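Local coordinates for protein LYND (Lyngbya aestuarii, PDB 4V1T) that probably uses ATP to cyclise cysteine-type side chains onto the peptide backbone of precursor peptides, forming azoline rings, as a YcaO-family cyclodehydratase, at residues 557-562 against 767-772; 550-555 against 738-743; 125-130 against 155-160; 159-164 against 180-185. All coordinates share one frame; numbering follows the deposited sequence.

Interaction 1. Residues 557-562 against 767-772; sequences LWWYNR and QMNPTP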
# COMPACT_ATOMS: atom_id res chain seq x y z
N LEU B 557 21.00 -22.09 -28.58
CA LEU B 557 22.17 -22.90 -28.91
C LEU B 557 22.17 -24.18 -28.10
O LEU B 557 22.32 -25.28 -28.65
CB LEU B 557 23.46 -22.12 -28.63
CG LEU B 557 23.72 -20.87 -29.49
CD1 LEU B 557 25.06 -20.25 -29.14
CD2 LEU B 557 23.66 -21.18 -30.98
N TRP B 558 21.99 -24.04 -26.80
CA TRP B 558 22.00 -25.18 -25.89
C TRP B 558 20.86 -26.14 -26.15
O TRP B 558 21.06 -27.35 -26.29
CB TRP B 558 21.95 -24.68 -24.44
CG TRP B 558 21.46 -25.70 -23.45
CD1 TRP B 558 22.06 -26.88 -23.11
CD2 TRP B 558 20.27 -25.61 -22.65
NE1 TRP B 558 21.31 -27.53 -22.16
CE2 TRP B 558 20.21 -26.77 -21.85
CE3 TRP B 558 19.26 -24.65 -22.53
CZ2 TRP B 558 19.17 -27.00 -20.96
CZ3 TRP B 558 18.23 -24.88 -21.64
CH2 TRP B 558 18.19 -26.05 -20.87
N TRP B 559 19.65 -25.59 -26.23
CA TRP B 559 18.44 -26.40 -26.31
C TRP B 559 18.32 -27.21 -27.60
O TRP B 559 18.01 -28.40 -27.58
CB TRP B 559 17.21 -25.51 -26.16
CG TRP B 559 15.93 -26.27 -26.20
CD1 TRP B 559 15.16 -26.52 -27.30
CD2 TRP B 559 15.27 -26.89 -25.10
NE1 TRP B 559 14.05 -27.24 -26.95
CE2 TRP B 559 14.10 -27.49 -25.60
CE3 TRP B 559 15.55 -26.99 -23.73
CZ2 TRP B 559 13.21 -28.18 -24.79
CZ3 TRP B 559 14.67 -27.68 -22.92
CH2 TRP B 559 13.51 -28.27 -23.45
N TYR B 560 18.54 -26.56 -28.73
CA TYR B 560 18.26 -27.18 -30.02
C TYR B 560 19.41 -28.03 -30.53
O TYR B 560 19.20 -28.96 -31.31
CB TYR B 560 17.86 -26.11 -31.04
CG TYR B 560 16.53 -25.50 -30.71
CD1 TYR B 560 15.34 -26.20 -30.94
CD2 TYR B 560 16.44 -24.26 -30.09
CE1 TYR B 560 14.11 -25.66 -30.60
CE2 TYR B 560 15.23 -23.71 -29.75
CZ TYR B 560 14.07 -24.41 -30.00
OH TYR B 560 12.87 -23.84 -29.64
N ASN B 561 20.63 -27.73 -30.09
CA ASN B 561 21.75 -28.63 -30.34
C ASN B 561 21.82 -29.70 -29.25
O ASN B 561 22.60 -30.63 -29.35
CB ASN B 561 23.07 -27.86 -30.40
CG ASN B 561 23.14 -26.90 -31.57
OD1 ASN B 561 23.39 -27.31 -32.71
ND2 ASN B 561 22.92 -25.62 -31.30
N ARG B 562 20.98 -29.56 -28.22
CA ARG B 562 20.95 -30.48 -27.09
C ARG B 562 22.35 -30.70 -26.53
O ARG B 562 22.82 -31.83 -26.41
CB ARG B 562 20.29 -31.80 -27.49
CG ARG B 562 18.79 -31.66 -27.73
CD ARG B 562 18.15 -32.98 -28.11
NE ARG B 562 18.26 -33.27 -29.54
CZ ARG B 562 17.66 -34.28 -30.15
NH1 ARG B 562 16.88 -35.10 -29.46
NH2 ARG B 562 17.81 -34.46 -31.46
N GLN B 767 18.31 -32.66 -37.24
CA GLN B 767 18.85 -33.13 -35.96
C GLN B 767 18.62 -32.13 -34.85
O GLN B 767 19.01 -32.38 -33.71
CB GLN B 767 20.35 -33.39 -36.07
CG GLN B 767 20.72 -34.45 -37.09
CD GLN B 767 22.22 -34.56 -37.28
OE1 GLN B 767 22.87 -33.61 -37.72
NE2 GLN B 767 22.77 -35.71 -36.93
N MET B 768 18.01 -30.99 -35.17
CA MET B 768 17.66 -30.03 -34.13
C MET B 768 16.60 -30.63 -33.22
O MET B 768 15.80 -31.45 -33.65
CB MET B 768 17.15 -28.71 -34.74
CG MET B 768 18.24 -27.85 -35.37
SD MET B 768 19.55 -27.43 -34.22
CE MET B 768 20.77 -26.63 -35.25
N ASN B 769 16.62 -30.23 -31.95
CA ASN B 769 15.70 -30.75 -30.95
C ASN B 769 14.27 -30.69 -31.46
O ASN B 769 13.77 -29.60 -31.76
CB ASN B 769 15.83 -29.96 -29.65
CG ASN B 769 15.21 -30.67 -28.46
OD1 ASN B 769 14.36 -31.55 -28.61
ND2 ASN B 769 15.64 -30.28 -27.27
N PRO B 770 13.60 -31.85 -31.59
CA PRO B 770 12.22 -31.85 -32.06
C PRO B 770 11.24 -31.38 -30.99
O PRO B 770 10.07 -31.13 -31.30
CB PRO B 770 11.97 -33.33 -32.40
CG PRO B 770 12.86 -34.06 -31.48
CD PRO B 770 14.09 -33.21 -31.32
N THR B 771 11.70 -31.27 -29.75
CA THR B 771 10.87 -30.79 -28.65
C THR B 771 10.97 -29.27 -28.54
O THR B 771 12.04 -28.75 -28.23
CB THR B 771 11.28 -31.40 -27.31
OG1 THR B 771 11.18 -32.83 -27.40
CG2 THR B 771 10.36 -30.91 -26.18
N PRO B 772 9.86 -28.54 -28.78
CA PRO B 772 9.96 -27.09 -28.64
C PRO B 772 10.24 -26.69 -27.19
O PRO B 772 9.74 -27.34 -26.27
CB PRO B 772 8.58 -26.59 -29.11
CG PRO B 772 7.94 -27.75 -29.81
CD PRO B 772 8.51 -28.97 -29.18
O HOH W 1 19.90 -31.64 -31.11
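The carbonyl oxygen of Tyr560, in the last turn of a helix, is gripped by two hydrogen bonds and a weaker contact. Asn769 N lies on a lone pair of Tyr560 O at 2.9 Å, a water donates to it, and Met768 CA brings a CA-H...O contact of 3.4 Å. The same water accepts from Arg562 NE and donates to Gln767 O, so it ties both backbones together.

These bonds answer a problem of helix ends, where late carbonyls lack partners. Arg562, with positive phi, is the C-prime residue of a Schellman motif, and the loop 767-772 supplies further donors. Asn769 suits this place because its amide serves both ways. With CG anti to the backbone N (chi1 -164°), ND2 reaches Trp559 O at 3.0 Å, above that carbonyl's plane, and also bonds to Tyr674 OH. Its OD1 accepts from Thr771 N at 2.9 Å, closing an Asx turn. ND2 lies over one face of the Trp559 indole, toward its rim, with the planes 17° apart. That turn presents Thr771 O to the indole edge, where Trp559 NE1 donates to it at 2.8 Å, nearly along the C=O axis.

Arg562 bends at chi3 and lays its guanidinium over Asn769 CA and Pro770 CD, while NH2 donates to Gln767 O at 3.3 Å from above the carbonyl plane. Met768 SD rests on Tyr560 CB at 3.8 Å.

The contact closes the C-terminal end of helix 538-561. Helix 748-755 packs alongside, touching Leu557, Asn561 and Met768, and Tyr560 OH bonds to Phe740 O in the loop before that helix.

Interaction 2. Residues 550-555 against 738-743; sequences VERDGV and RHFWSR. With PO4 (phosphate ion), chain P.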
# COMPACT_ATOMS: atom_id res chain seq x y z
N VAL B 550 20.84 -11.99 -25.69
CA VAL B 550 21.94 -12.94 -25.52
C VAL B 550 21.47 -14.13 -24.70
O VAL B 550 21.94 -15.25 -24.88
CB VAL B 550 23.19 -12.31 -24.83
CG1 VAL B 550 24.28 -13.36 -24.60
CG2 VAL B 550 23.75 -11.16 -25.67
N GLU B 551 20.51 -13.88 -23.81
CA GLU B 551 19.89 -14.96 -23.03
C GLU B 551 19.22 -15.97 -23.95
O GLU B 551 19.45 -17.16 -23.83
CB GLU B 551 18.87 -14.38 -22.05
CG GLU B 551 18.01 -15.40 -21.31
CD GLU B 551 16.77 -14.77 -20.72
OE1 GLU B 551 16.87 -13.70 -20.10
OE2 GLU B 551 15.68 -15.34 -20.91
N ARG B 552 18.38 -15.48 -24.86
CA ARG B 552 17.60 -16.37 -25.73
C ARG B 552 18.51 -17.09 -26.72
O ARG B 552 18.30 -18.27 -27.01
CB ARG B 552 16.53 -15.62 -26.52
CG ARG B 552 15.84 -14.48 -25.81
CD ARG B 552 14.93 -14.90 -24.69
NE ARG B 552 13.76 -14.03 -24.65
CZ ARG B 552 12.92 -13.93 -23.63
NH1 ARG B 552 13.12 -14.61 -22.52
NH2 ARG B 552 11.89 -13.10 -23.72
N ASP B 553 19.49 -16.35 -27.24
CA ASP B 553 20.48 -16.90 -28.15
C ASP B 553 21.20 -18.05 -27.47
O ASP B 553 21.32 -19.14 -28.04
CB ASP B 553 21.46 -15.82 -28.61
CG ASP B 553 22.47 -16.33 -29.61
OD1 ASP B 553 23.50 -16.88 -29.17
OD2 ASP B 553 22.24 -16.16 -30.83
N GLY B 554 21.67 -17.81 -26.25
CA GLY B 554 22.35 -18.83 -25.47
C GLY B 554 21.49 -20.06 -25.23
O GLY B 554 21.97 -21.20 -25.35
N VAL B 555 20.22 -19.84 -24.89
CA VAL B 555 19.30 -20.93 -24.66
C VAL B 555 19.09 -21.70 -25.96
O VAL B 555 19.12 -22.94 -25.98
CB VAL B 555 17.94 -20.44 -24.11
CG1 VAL B 555 16.91 -21.57 -24.10
CG2 VAL B 555 18.10 -19.89 -22.70
N ARG B 738 19.64 -15.58 -32.05
CA ARG B 738 18.56 -16.55 -32.09
C ARG B 738 17.53 -16.38 -30.97
O ARG B 738 17.87 -16.05 -29.82
CB ARG B 738 19.14 -17.96 -32.03
CG ARG B 738 20.39 -18.17 -32.88
CD ARG B 738 20.15 -17.85 -34.34
NE ARG B 738 19.18 -18.77 -34.93
CZ ARG B 738 19.15 -19.12 -36.21
NH1 ARG B 738 20.03 -18.64 -37.06
NH2 ARG B 738 18.22 -19.97 -36.62
N HIS B 739 16.27 -16.61 -31.32
CA HIS B 739 15.20 -16.76 -30.35
C HIS B 739 15.23 -18.21 -29.90
O HIS B 739 15.70 -19.06 -30.65
CB HIS B 739 13.85 -16.40 -30.99
CG HIS B 739 12.79 -16.00 -30.01
ND1 HIS B 739 11.82 -15.08 -30.32
CD2 HIS B 739 12.55 -16.38 -28.74
CE1 HIS B 739 11.02 -14.91 -29.28
NE2 HIS B 739 11.44 -15.69 -28.31
N PHE B 740 14.78 -18.50 -28.69
CA PHE B 740 14.72 -19.89 -28.22
C PHE B 740 13.46 -20.62 -28.70
O PHE B 740 13.11 -21.67 -28.18
CB PHE B 740 14.84 -19.98 -26.69
CG PHE B 740 13.75 -19.27 -25.92
CD1 PHE B 740 12.42 -19.68 -26.01
CD2 PHE B 740 14.06 -18.26 -25.03
CE1 PHE B 740 11.44 -19.06 -25.27
CE2 PHE B 740 13.07 -17.64 -24.28
CZ PHE B 740 11.76 -18.03 -24.41
N TRP B 741 12.81 -20.05 -29.71
CA TRP B 741 11.70 -20.71 -30.39
C TRP B 741 12.26 -21.54 -31.55
O TRP B 741 13.42 -21.39 -31.93
CB TRP B 741 10.70 -19.67 -30.89
CG TRP B 741 10.00 -18.91 -29.79
CD1 TRP B 741 10.01 -19.21 -28.46
CD2 TRP B 741 9.18 -17.74 -29.93
NE1 TRP B 741 9.24 -18.30 -27.76
CE2 TRP B 741 8.73 -17.39 -28.64
CE3 TRP B 741 8.79 -16.96 -31.02
CZ2 TRP B 741 7.92 -16.28 -28.42
CZ3 TRP B 741 7.98 -15.86 -30.80
CH2 TRP B 741 7.55 -15.54 -29.51
N SER B 742 11.43 -22.43 -32.10
CA SER B 742 11.87 -23.36 -33.14
C SER B 742 12.06 -22.69 -34.50
O SER B 742 11.25 -22.89 -35.42
CB SER B 742 10.88 -24.52 -33.26
OG SER B 742 10.80 -25.26 -32.04
N ARG B 743 13.13 -21.92 -34.63
CA ARG B 743 13.46 -21.23 -35.89
C ARG B 743 14.83 -21.70 -36.37
O ARG B 743 15.85 -21.35 -35.79
CB ARG B 743 13.43 -19.71 -35.70
CG ARG B 743 12.08 -19.22 -35.15
CD ARG B 743 12.05 -17.73 -35.00
NE ARG B 743 10.72 -17.22 -34.67
CZ ARG B 743 10.45 -15.93 -34.48
NH1 ARG B 743 11.41 -15.02 -34.57
NH2 ARG B 743 9.21 -15.55 -34.20
P PO4 P . 10.18 -12.81 -20.12
O1 PO4 P . 9.76 -13.86 -21.14
O2 PO4 P . 10.68 -11.58 -20.82
O3 PO4 P . 11.26 -13.40 -19.24
O4 PO4 P . 8.95 -12.44 -19.31
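Phe740 takes the crowded rotamer, its CG between the backbone N and the carbonyl carbon (chi1 61°), while Arg552 keeps CG anti to its carbonyl carbon (chi1 -37°) and bends again at chi2 and chi3. The two side chains therefore run side by side in the same direction. This is a helix-loop contact of the YcaO domain, between the middle of helix 538-561 and the loop after strand 728-733.

The CD methylene of Arg552 comes against the CE2 corner of the Phe740 ring at 3.3 Å, and Phe740 CZ lies over one face of the guanidinium. The guanidinium and ring planes stand 81° apart. Val555, further along the helix, adds CG1 against Phe740 CB at 3.7 Å.

Arginine suits this place because its aliphatic stem can lie along Phe740 while its polar end has several partners: NH1 forms a salt bridge with Glu551 OE2 at 3.1 Å, NE donates to Asn530 OD1, and NH2 reaches a phosphate ion, probably from the crystallisation liquor, by a weak bond. The side chain comes within about 4 Å of a magnesium ion and about 5 Å of ADP, nearest atoms, placing it beside the nucleotide site.

Asp553 holds the loop at Arg738, with OD1 bridged to Arg748; Arg738 N donates almost straight to the anti lone pair of Asp553 OD2 at 2.9 Å.

Interaction 3. Residues 125-130 against 155-160; sequences VTVAAL and VVLTDD
All the contact between residues 125-130 and 155-160 is apolar; no hydrogen bond crosses it. Leu157 is the centre. Its CG stands anti to the carbonyl carbon (chi1 -35°), which sends both methyls from the strand toward the helix. CD2 meets Leu130 CD2 at 3.5 Å, the closest approach here, and CD1 lies 4.1 Å from Val127 CG2. Thr126 contributes only its methyl, CG2, 4.3 Å from Leu157 CD1, while its hydroxyl bonds to Ser123 OG. Leu130, with CG anti to the backbone N, spans two strand positions: its CD2 also touches Val155 CG1 at 4.2 Å. Branched aliphatic residues suit such a layer because they fill it without polar groups that would need partners.

The hydrogen bonds run within each element. Ala129 N to Val125 O, at 2.8 Å, belongs to the helix, and beyond the strand Thr158 OG1 donates to Asp160 O.

The axes of helical segment 125-130 and strand segment 155-157 pass 10.6 Å apart with N-to-C directions 142° apart, running obliquely antiparallel, on the parallel part of a mixed sheet. Val155 and Leu157 bond through their backbones to strand 114-118, and Val156 to strand 180-184. Helix 250-275 packs beside the contact, touching Thr126 and Val155.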
# COMPACT_ATOMS: atom_id res chain seq x y z
N VAL B 125 -36.63 10.73 -14.98
CA VAL B 125 -36.90 10.87 -13.56
C VAL B 125 -35.58 10.79 -12.80
O VAL B 125 -35.43 11.38 -11.74
CB VAL B 125 -37.89 9.81 -13.02
CG1 VAL B 125 -39.30 10.09 -13.54
CG2 VAL B 125 -37.46 8.39 -13.38
N THR B 126 -34.61 10.07 -13.37
CA THR B 126 -33.27 10.02 -12.82
C THR B 126 -32.62 11.39 -12.94
O THR B 126 -31.95 11.85 -12.01
CB THR B 126 -32.40 8.96 -13.54
OG1 THR B 126 -32.86 7.65 -13.19
CG2 THR B 126 -30.92 9.09 -13.14
N VAL B 127 -32.81 12.04 -14.08
CA VAL B 127 -32.32 13.39 -14.29
C VAL B 127 -33.01 14.35 -13.32
O VAL B 127 -32.39 15.27 -12.80
CB VAL B 127 -32.55 13.85 -15.75
CG1 VAL B 127 -32.16 15.31 -15.92
CG2 VAL B 127 -31.76 12.98 -16.71
N ALA B 128 -34.28 14.11 -13.09
CA ALA B 128 -35.08 14.94 -12.20
C ALA B 128 -34.65 14.77 -10.74
O ALA B 128 -34.67 15.72 -9.97
CB ALA B 128 -36.56 14.62 -12.36
N ALA B 129 -34.26 13.56 -10.37
CA ALA B 129 -33.81 13.28 -9.01
C ALA B 129 -32.51 14.01 -8.69
O ALA B 129 -32.37 14.58 -7.60
CB ALA B 129 -33.63 11.78 -8.81
N LEU B 130 -31.56 13.98 -9.62
CA LEU B 130 -30.31 14.69 -9.44
C LEU B 130 -30.58 16.18 -9.34
O LEU B 130 -29.94 16.87 -8.56
CB LEU B 130 -29.34 14.42 -10.59
CG LEU B 130 -27.98 15.14 -10.51
CD1 LEU B 130 -27.27 14.82 -9.19
CD2 LEU B 130 -27.09 14.76 -11.68
N VAL B 155 -23.20 18.51 -16.54
CA VAL B 155 -23.16 17.18 -15.95
C VAL B 155 -23.82 16.16 -16.88
O VAL B 155 -24.99 16.30 -17.23
CB VAL B 155 -23.86 17.16 -14.59
CG1 VAL B 155 -23.70 15.81 -13.93
CG2 VAL B 155 -23.30 18.25 -13.70
N VAL B 156 -23.06 15.13 -17.26
CA VAL B 156 -23.54 14.11 -18.18
C VAL B 156 -23.76 12.79 -17.44
O VAL B 156 -22.82 12.21 -16.91
CB VAL B 156 -22.55 13.90 -19.34
CG1 VAL B 156 -23.10 12.87 -20.33
CG2 VAL B 156 -22.29 15.21 -20.06
N LEU B 157 -25.01 12.32 -17.43
CA LEU B 157 -25.35 11.05 -16.80
C LEU B 157 -25.40 9.97 -17.86
O LEU B 157 -26.15 10.09 -18.83
CB LEU B 157 -26.69 11.12 -16.08
CG LEU B 157 -27.09 12.43 -15.39
CD1 LEU B 157 -28.37 12.21 -14.60
CD2 LEU B 157 -26.01 12.94 -14.48
N THR B 158 -24.59 8.92 -17.69
CA THR B 158 -24.51 7.84 -18.66
C THR B 158 -24.74 6.51 -17.98
O THR B 158 -24.67 6.42 -16.75
CB THR B 158 -23.15 7.82 -19.38
OG1 THR B 158 -23.20 6.88 -20.47
CG2 THR B 158 -22.02 7.43 -18.42
N ASP B 159 -25.04 5.49 -18.78
CA ASP B 159 -25.12 4.11 -18.30
C ASP B 159 -23.82 3.38 -18.61
O ASP B 159 -23.56 2.30 -18.08
CB ASP B 159 -26.31 3.37 -18.92
CG ASP B 159 -26.30 3.40 -20.44
OD1 ASP B 159 -25.70 4.31 -21.04
OD2 ASP B 159 -26.91 2.50 -21.06
N ASP B 160 -23.00 3.97 -19.48
CA ASP B 160 -21.70 3.41 -19.81
C ASP B 160 -20.76 4.52 -20.25
O ASP B 160 -21.19 5.45 -20.94
CB ASP B 160 -21.83 2.34 -20.90
CG ASP B 160 -20.61 1.45 -20.99
OD1 ASP B 160 -20.56 0.43 -20.28
OD2 ASP B 160 -19.70 1.77 -21.78

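Interaction 4. Residues 159-164 against 180-185; sequences DDYLQP and WLLVKP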
# COMPACT_ATOMS: atom_id res chain seq x y z
N ASP B 159 -25.04 5.49 -18.78
CA ASP B 159 -25.12 4.11 -18.30
C ASP B 159 -23.82 3.38 -18.61
O ASP B 159 -23.56 2.30 -18.08
CB ASP B 159 -26.31 3.37 -18.92
CG ASP B 159 -26.30 3.40 -20.44
OD1 ASP B 159 -25.70 4.31 -21.04
OD2 ASP B 159 -26.91 2.50 -21.06
N ASP B 160 -23.00 3.97 -19.48
CA ASP B 160 -21.70 3.41 -19.81
C ASP B 160 -20.76 4.52 -20.25
O ASP B 160 -21.19 5.45 -20.94
CB ASP B 160 -21.83 2.34 -20.90
CG ASP B 160 -20.61 1.45 -20.99
OD1 ASP B 160 -20.56 0.43 -20.28
OD2 ASP B 160 -19.70 1.77 -21.78
N TYR B 161 -19.49 4.42 -19.87
CA TYR B 161 -18.51 5.45 -20.18
C TYR B 161 -17.97 5.38 -21.61
O TYR B 161 -17.19 6.24 -22.02
CB TYR B 161 -17.36 5.41 -19.19
CG TYR B 161 -17.61 6.25 -17.95
CD1 TYR B 161 -18.84 6.26 -17.31
CD2 TYR B 161 -16.60 7.04 -17.41
CE1 TYR B 161 -19.06 7.03 -16.18
CE2 TYR B 161 -16.81 7.82 -16.29
CZ TYR B 161 -18.04 7.81 -15.67
OH TYR B 161 -18.24 8.57 -14.55
N LEU B 162 -18.38 4.37 -22.37
CA LEU B 162 -17.99 4.25 -23.78
C LEU B 162 -19.17 4.47 -24.71
O LEU B 162 -19.13 4.09 -25.88
CB LEU B 162 -17.34 2.88 -24.05
CG LEU B 162 -15.92 2.66 -23.50
CD1 LEU B 162 -15.46 1.25 -23.83
CD2 LEU B 162 -14.95 3.68 -24.06
N GLN B 163 -20.22 5.11 -24.21
CA GLN B 163 -21.35 5.49 -25.06
C GLN B 163 -20.86 6.39 -26.19
O GLN B 163 -20.27 7.44 -25.92
CB GLN B 163 -22.43 6.21 -24.25
CG GLN B 163 -23.34 5.29 -23.46
CD GLN B 163 -24.37 4.60 -24.35
OE1 GLN B 163 -24.28 4.64 -25.57
NE2 GLN B 163 -25.36 3.96 -23.73
N PRO B 164 -21.10 6.00 -27.45
CA PRO B 164 -20.54 6.76 -28.58
C PRO B 164 -20.96 8.24 -28.64
O PRO B 164 -20.24 9.03 -29.23
CB PRO B 164 -21.05 6.00 -29.82
CG PRO B 164 -22.11 5.09 -29.34
CD PRO B 164 -21.78 4.78 -27.91
N TRP B 180 -17.08 19.85 -18.16
CA TRP B 180 -18.20 18.96 -17.94
C TRP B 180 -17.82 17.78 -17.05
O TRP B 180 -16.64 17.45 -16.92
CB TRP B 180 -18.77 18.46 -19.27
CG TRP B 180 -17.77 17.80 -20.18
CD1 TRP B 180 -16.68 18.38 -20.77
CD2 TRP B 180 -17.79 16.44 -20.65
NE1 TRP B 180 -16.02 17.46 -21.55
CE2 TRP B 180 -16.68 16.27 -21.50
CE3 TRP B 180 -18.64 15.35 -20.42
CZ2 TRP B 180 -16.40 15.05 -22.12
CZ3 TRP B 180 -18.36 14.14 -21.04
CH2 TRP B 180 -17.24 14.00 -21.88
N LEU B 181 -18.84 17.16 -16.46
CA LEU B 181 -18.67 16.04 -15.54
C LEU B 181 -19.39 14.79 -16.06
O LEU B 181 -20.49 14.89 -16.60
CB LEU B 181 -19.21 16.41 -14.15
CG LEU B 181 -19.44 15.26 -13.16
CD1 LEU B 181 -18.14 14.62 -12.76
CD2 LEU B 181 -20.18 15.75 -11.93
N LEU B 182 -18.77 13.63 -15.89
CA LEU B 182 -19.39 12.37 -16.23
C LEU B 182 -19.77 11.63 -14.96
O LEU B 182 -19.04 11.65 -13.98
CB LEU B 182 -18.45 11.50 -17.07
CG LEU B 182 -18.81 11.23 -18.53
CD1 LEU B 182 -17.81 10.24 -19.11
CD2 LEU B 182 -20.23 10.72 -18.70
N VAL B 183 -20.91 10.97 -15.00
CA VAL B 183 -21.35 10.14 -13.89
C VAL B 183 -22.22 8.99 -14.40
O VAL B 183 -22.93 9.13 -15.39
CB VAL B 183 -22.13 10.95 -12.84
CG1 VAL B 183 -23.40 11.50 -13.42
CG2 VAL B 183 -22.44 10.10 -11.62
N LYS B 184 -22.14 7.87 -13.70
CA LYS B 184 -22.92 6.68 -14.00
C LYS B 184 -23.49 6.18 -12.68
O LYS B 184 -22.83 5.45 -11.97
CB LYS B 184 -22.05 5.62 -14.68
CG LYS B 184 -22.68 4.22 -14.83
CD LYS B 184 -21.61 3.23 -15.31
CE LYS B 184 -21.98 1.79 -15.04
NZ LYS B 184 -22.12 1.50 -13.59
N PRO B 185 -24.72 6.60 -12.35
CA PRO B 185 -25.30 6.26 -11.06
C PRO B 185 -26.10 4.97 -11.09
O PRO B 185 -26.60 4.54 -10.06
CB PRO B 185 -26.20 7.46 -10.78
CG PRO B 185 -26.71 7.83 -12.15
CD PRO B 185 -25.57 7.53 -13.10
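One face of the Tyr161 ring carries the CD1 methyl of Leu182, a CH-pi contact 4.0 Å from the ring centroid and 17° off its normal, and at the edge lie Lys184 CB and Val183 C. The setting is a beta-alpha-beta unit: residues 159-164 lead from strand 154-157 into helix 165-176, and the next parallel strand is 180-184.

The two side chains reach toward each other tip to tip, so that the CD1 methyl ends over the ring, offset toward its rim, with Leu182 chi1 at -112°, away from a staggered value. Tyr161 CE1 touches Lys184 CB at 3.6 Å. A tyrosine suits the place because its ring can be buried against the strand while its hydroxyl bonds to Gly193 O on strand 189-196.

Lys184 is extended until chi4, and its methylenes pass the backbone of Asp159, with CE 3.5 Å from Asp159 O. The ammonium lies beyond, bonded to Val186 O and Val189 O and bridged to Glu28 of the second subunit.

The turn is held by its own side chains. Asp160 begins a type I turn and an Asx turn, Leu162 N donating to Asp160 OD2 at 3.0 Å, and that oxygen also bridges to Arg215. Gln163 NE2 donates to the syn lone pair of Asp159 OD1 at 2.7 Å.

In the fold
The four contacts form two pairs on opposite sides of the chain's centre. Interactions 3 and 4 come first in sequence, their centres about 9 Å apart. They share Asp159 and Asp160 and meet across neighbouring strands 154-157 and 180-184, where Thr158 N lies 2.8 Å from Val183 O, a probable hydrogen bond. Interactions 1 and 2 lie about 11 Å apart, centre to centre, both on helix 538-561; their segments alternate along the chain, so the C-terminal region is fastened to one helix at two successive places. Between the pairs the centres are about 48 to 63 Å apart. One pair lies at the mixed sheet, the Leu182 side chain about 13 Å from zinc; the other lies in the YcaO region, where interaction 2 reaches the nucleotide site.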